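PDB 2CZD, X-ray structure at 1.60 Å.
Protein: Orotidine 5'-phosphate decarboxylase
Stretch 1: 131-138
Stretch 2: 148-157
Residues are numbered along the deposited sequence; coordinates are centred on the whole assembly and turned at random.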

# COMPACT_ATOMS: atom_id res chain seq x y z
N ILE B 131 2.52 9.53 18.27
CA ILE B 131 1.50 10.01 17.36
C ILE B 131 0.07 9.95 17.89
O ILE B 131 -0.76 10.80 17.54
N GLU B 132 -0.20 8.97 18.75
CA GLU B 132 -1.52 8.76 19.33
C GLU B 132 -2.63 8.58 18.27
O GLU B 132 -3.55 9.38 18.15
N PRO B 133 -2.51 7.52 17.45
CA PRO B 133 -3.52 7.23 16.42
C PRO B 133 -4.77 6.71 17.15
O PRO B 133 -4.74 6.48 18.37
N PHE B 134 -5.85 6.51 16.42
CA PHE B 134 -7.05 5.94 17.03
C PHE B 134 -6.71 4.56 17.60
O PHE B 134 -7.15 4.20 18.69
N GLY B 135 -5.93 3.79 16.85
CA GLY B 135 -5.57 2.46 17.32
C GLY B 135 -4.43 1.82 16.57
O GLY B 135 -3.83 2.43 15.69
N VAL B 136 -4.13 0.59 16.97
CA VAL B 136 -3.10 -0.23 16.33
C VAL B 136 -3.66 -1.63 16.22
O VAL B 136 -4.64 -1.97 16.89
N ILE B 137 -3.06 -2.44 15.36
CA ILE B 137 -3.50 -3.82 15.19
C ILE B 137 -2.59 -4.78 15.96
O ILE B 137 -1.37 -4.61 15.99
N ALA B 138 -3.19 -5.75 16.64
CA ALA B 138 -2.40 -6.75 17.38
C ALA B 138 -2.83 -8.10 16.82
O ALA B 138 -3.95 -8.56 17.07
N TYR B 148 0.97 -8.16 25.12
CA TYR B 148 2.32 -7.64 24.94
C TYR B 148 2.24 -6.21 24.43
O TYR B 148 2.94 -5.32 24.91
N ILE B 149 1.38 -6.01 23.44
CA ILE B 149 1.23 -4.68 22.87
C ILE B 149 0.54 -3.74 23.86
O ILE B 149 0.97 -2.59 24.04
N ARG B 150 -0.51 -4.22 24.49
CA ARG B 150 -1.24 -3.40 25.45
C ARG B 150 -0.33 -2.89 26.58
O ARG B 150 -0.48 -1.74 27.02
N ASP B 151 0.60 -3.73 27.03
CA ASP B 151 1.49 -3.34 28.12
C ASP B 151 2.48 -2.24 27.72
O ASP B 151 3.08 -1.61 28.60
N ARG B 152 2.67 -2.03 26.42
CA ARG B 152 3.63 -1.04 25.94
C ARG B 152 2.97 0.18 25.31
O ARG B 152 3.61 1.21 25.12
N LEU B 153 1.69 0.04 24.99
CA LEU B 153 0.92 1.07 24.31
C LEU B 153 0.22 2.06 25.23
O LEU B 153 -0.42 1.67 26.21
N LYS B 154 0.34 3.35 24.91
CA LYS B 154 -0.30 4.39 25.72
C LYS B 154 -1.83 4.19 25.82
O LYS B 154 -2.50 3.84 24.84
N GLU B 155 -2.37 4.41 27.01
CA GLU B 155 -3.81 4.28 27.19
C GLU B 155 -4.46 5.33 26.30
O GLU B 155 -3.89 6.41 26.06
N GLY B 156 -5.65 5.03 25.83
CA GLY B 156 -6.29 5.96 24.94
C GLY B 156 -6.16 5.46 23.52
O GLY B 156 -6.98 5.82 22.68
N ILE B 157 -5.12 4.68 23.24
CA ILE B 157 -4.98 4.12 21.90
C ILE B 157 -5.60 2.73 21.93
O ILE B 157 -5.22 1.91 22.77

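No hydrogen bond passes directly between these two stretches; side-chain packing and two waters join them. The rule is alternation along the strand 135-137 and its continuation: V136 and A138 direct CA-to-CB toward the second stretch, while I137 directs it away. I149 and L153 answer from the other side, and I157, the residue most covered by this contact, fills the space beside P133, G135 and V136.

V136 takes chi1 m (-60°); both methyls lie against L153, V136 CG2 reaching L153 CD2 at 3.6 Å, with V136 CG2 also 4.0 Å from I149 CG2 and V136 CG1 4.2 Å from I157 CG2. L153 adopts the t, p rotamer (-171°, 71°), the staggered pair common for leucine, and this places CD2 against the valine. I149 is m, t, an extended isoleucine whose CD1 travels on to A138 CB, 3.6 Å away; the small alanine is matched by a long partner, and the same I149 CD1 sits 4.0 Å from I137 O.

I157 is also m, t, although its CA-to-CB bond points sideways. Both branches meet P133. I157 CG2 lies over the backbone, 3.6 Å from G135 CA and 3.7 Å from P133 O, and I157 CD1 extends to P133 CD at 4.0 Å and E132 CA at 3.9 Å. The I157 methyl rests against the main chain of G135, where a CB would point away from the second stretch; the lack of a side chain is not what makes room for it.

At the exposed edge, E132 is extended (m, t, chi3 179°), and though its CB points sideways, its end comes nearer the second stretch. K154 runs t, t before bending at chi3 and chi4 (both m). The contact is largely with the lysine's aliphatic portion: E132 OE1 is 3.4 Å from K154 CE, but 4.1 Å from K154 NZ, beyond a salt bridge.

The turn that presents I157 is braced from within its own stretch. R150, t, p, m, folds its guanidinium back onto carbonyls: R150 NH1 donates to I157 O at 2.9 Å, and R150 NH2 to L153 O at 2.9 Å, with a weak bond from R150 NH2 to K154 O, also 2.9 Å. The type II turn from K154 to I157 places G156 at phi 103°, where a CB would jam against the preceding carbonyl, so glycine suits the position.

Water completes the polar side. Water 2 donates to F134 O at 2.8 Å and to G156 O at 2.7 Å, bridging carbonyls that cannot bond each other. Water 1 lies 2.8 Å from P133 O and makes a weak bond to G156 O at 3.3 Å.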

# COMPACT_ATOMS: atom_id res chain seq x y z
CB ILE B 131 1.61 9.25 16.01
CG1 ILE B 131 2.86 9.76 15.26
CG2 ILE B 131 0.36 9.47 15.15
CD1 ILE B 131 3.15 9.04 13.97
CB GLU B 132 -1.90 9.88 20.32
CG GLU B 132 -0.94 9.97 21.49
CD GLU B 132 -1.25 11.13 22.44
OE1 GLU B 132 -0.51 11.27 23.44
OE2 GLU B 132 -2.20 11.90 22.19
CB PRO B 133 -2.88 6.10 15.61
CG PRO B 133 -2.12 5.34 16.69
CD PRO B 133 -1.47 6.48 17.47
CB PHE B 134 -8.17 5.79 15.99
CG PHE B 134 -9.36 5.00 16.49
CD1 PHE B 134 -9.52 3.66 16.13
CD2 PHE B 134 -10.32 5.60 17.30
CE1 PHE B 134 -10.62 2.92 16.57
CE2 PHE B 134 -11.42 4.87 17.75
CZ PHE B 134 -11.57 3.52 17.38
CB VAL B 136 -1.76 -0.30 17.12
CG1 VAL B 136 -1.17 1.10 17.29
CG2 VAL B 136 -1.96 -0.99 18.46
CB ILE B 137 -3.52 -4.19 13.69
CG1 ILE B 137 -4.65 -3.40 13.00
CG2 ILE B 137 -3.69 -5.70 13.53
CD1 ILE B 137 -4.75 -3.65 11.52
CB ALA B 138 -2.71 -6.71 18.89
CB TYR B 148 3.09 -8.48 23.92
CG TYR B 148 4.50 -8.00 23.69
CD1 TYR B 148 5.56 -8.53 24.41
CD2 TYR B 148 4.77 -7.00 22.77
CE1 TYR B 148 6.87 -8.08 24.21
CE2 TYR B 148 6.08 -6.53 22.56
CZ TYR B 148 7.12 -7.09 23.29
OH TYR B 148 8.41 -6.66 23.08
CB ILE B 149 0.46 -4.76 21.52
CG1 ILE B 149 1.37 -5.46 20.49
CG2 ILE B 149 -0.02 -3.37 21.07
CD1 ILE B 149 0.71 -5.79 19.16
CB ARG B 150 -2.41 -4.23 26.04
CG ARG B 150 -3.30 -3.49 27.02
CD ARG B 150 -4.12 -2.38 26.34
NE ARG B 150 -3.39 -1.12 26.18
CZ ARG B 150 -3.78 -0.14 25.36
NH1 ARG B 150 -4.87 -0.26 24.62
NH2 ARG B 150 -3.07 0.99 25.32
CB ASP B 151 2.29 -4.54 28.63
CG ASP B 151 1.43 -5.59 29.31
OD1 ASP B 151 0.30 -5.27 29.72
OD2 ASP B 151 1.91 -6.74 29.45
CB ARG B 152 4.57 -1.69 24.94
CG ARG B 152 5.47 -2.71 25.59
CD ARG B 152 6.11 -3.67 24.62
NE ARG B 152 7.05 -4.52 25.35
CZ ARG B 152 6.69 -5.47 26.22
NH1 ARG B 152 7.63 -6.17 26.85
NH2 ARG B 152 5.41 -5.76 26.43
CB LEU B 153 -0.12 0.41 23.39
CG LEU B 153 -0.91 1.27 22.40
CD1 LEU B 153 -0.00 1.76 21.26
CD2 LEU B 153 -2.03 0.41 21.79
CB LYS B 154 -0.01 5.77 25.12
CG LYS B 154 -0.38 6.94 26.02
CD LYS B 154 -0.32 8.24 25.22
CE LYS B 154 1.06 8.50 24.69
NZ LYS B 154 2.00 8.92 25.76
CB GLU B 155 -4.19 4.51 28.66
CG GLU B 155 -3.78 5.87 29.18
CD GLU B 155 -2.42 5.89 29.85
OE1 GLU B 155 -1.53 5.08 29.50
OE2 GLU B 155 -2.22 6.74 30.75
CB ILE B 157 -3.49 4.00 21.46
CG1 ILE B 157 -2.83 5.39 21.54
CG2 ILE B 157 -3.41 3.45 20.01
CD1 ILE B 157 -1.32 5.38 21.29
O HOH W 1 -5.54 8.00 20.63
O HOH W 2 -8.47 5.96 20.41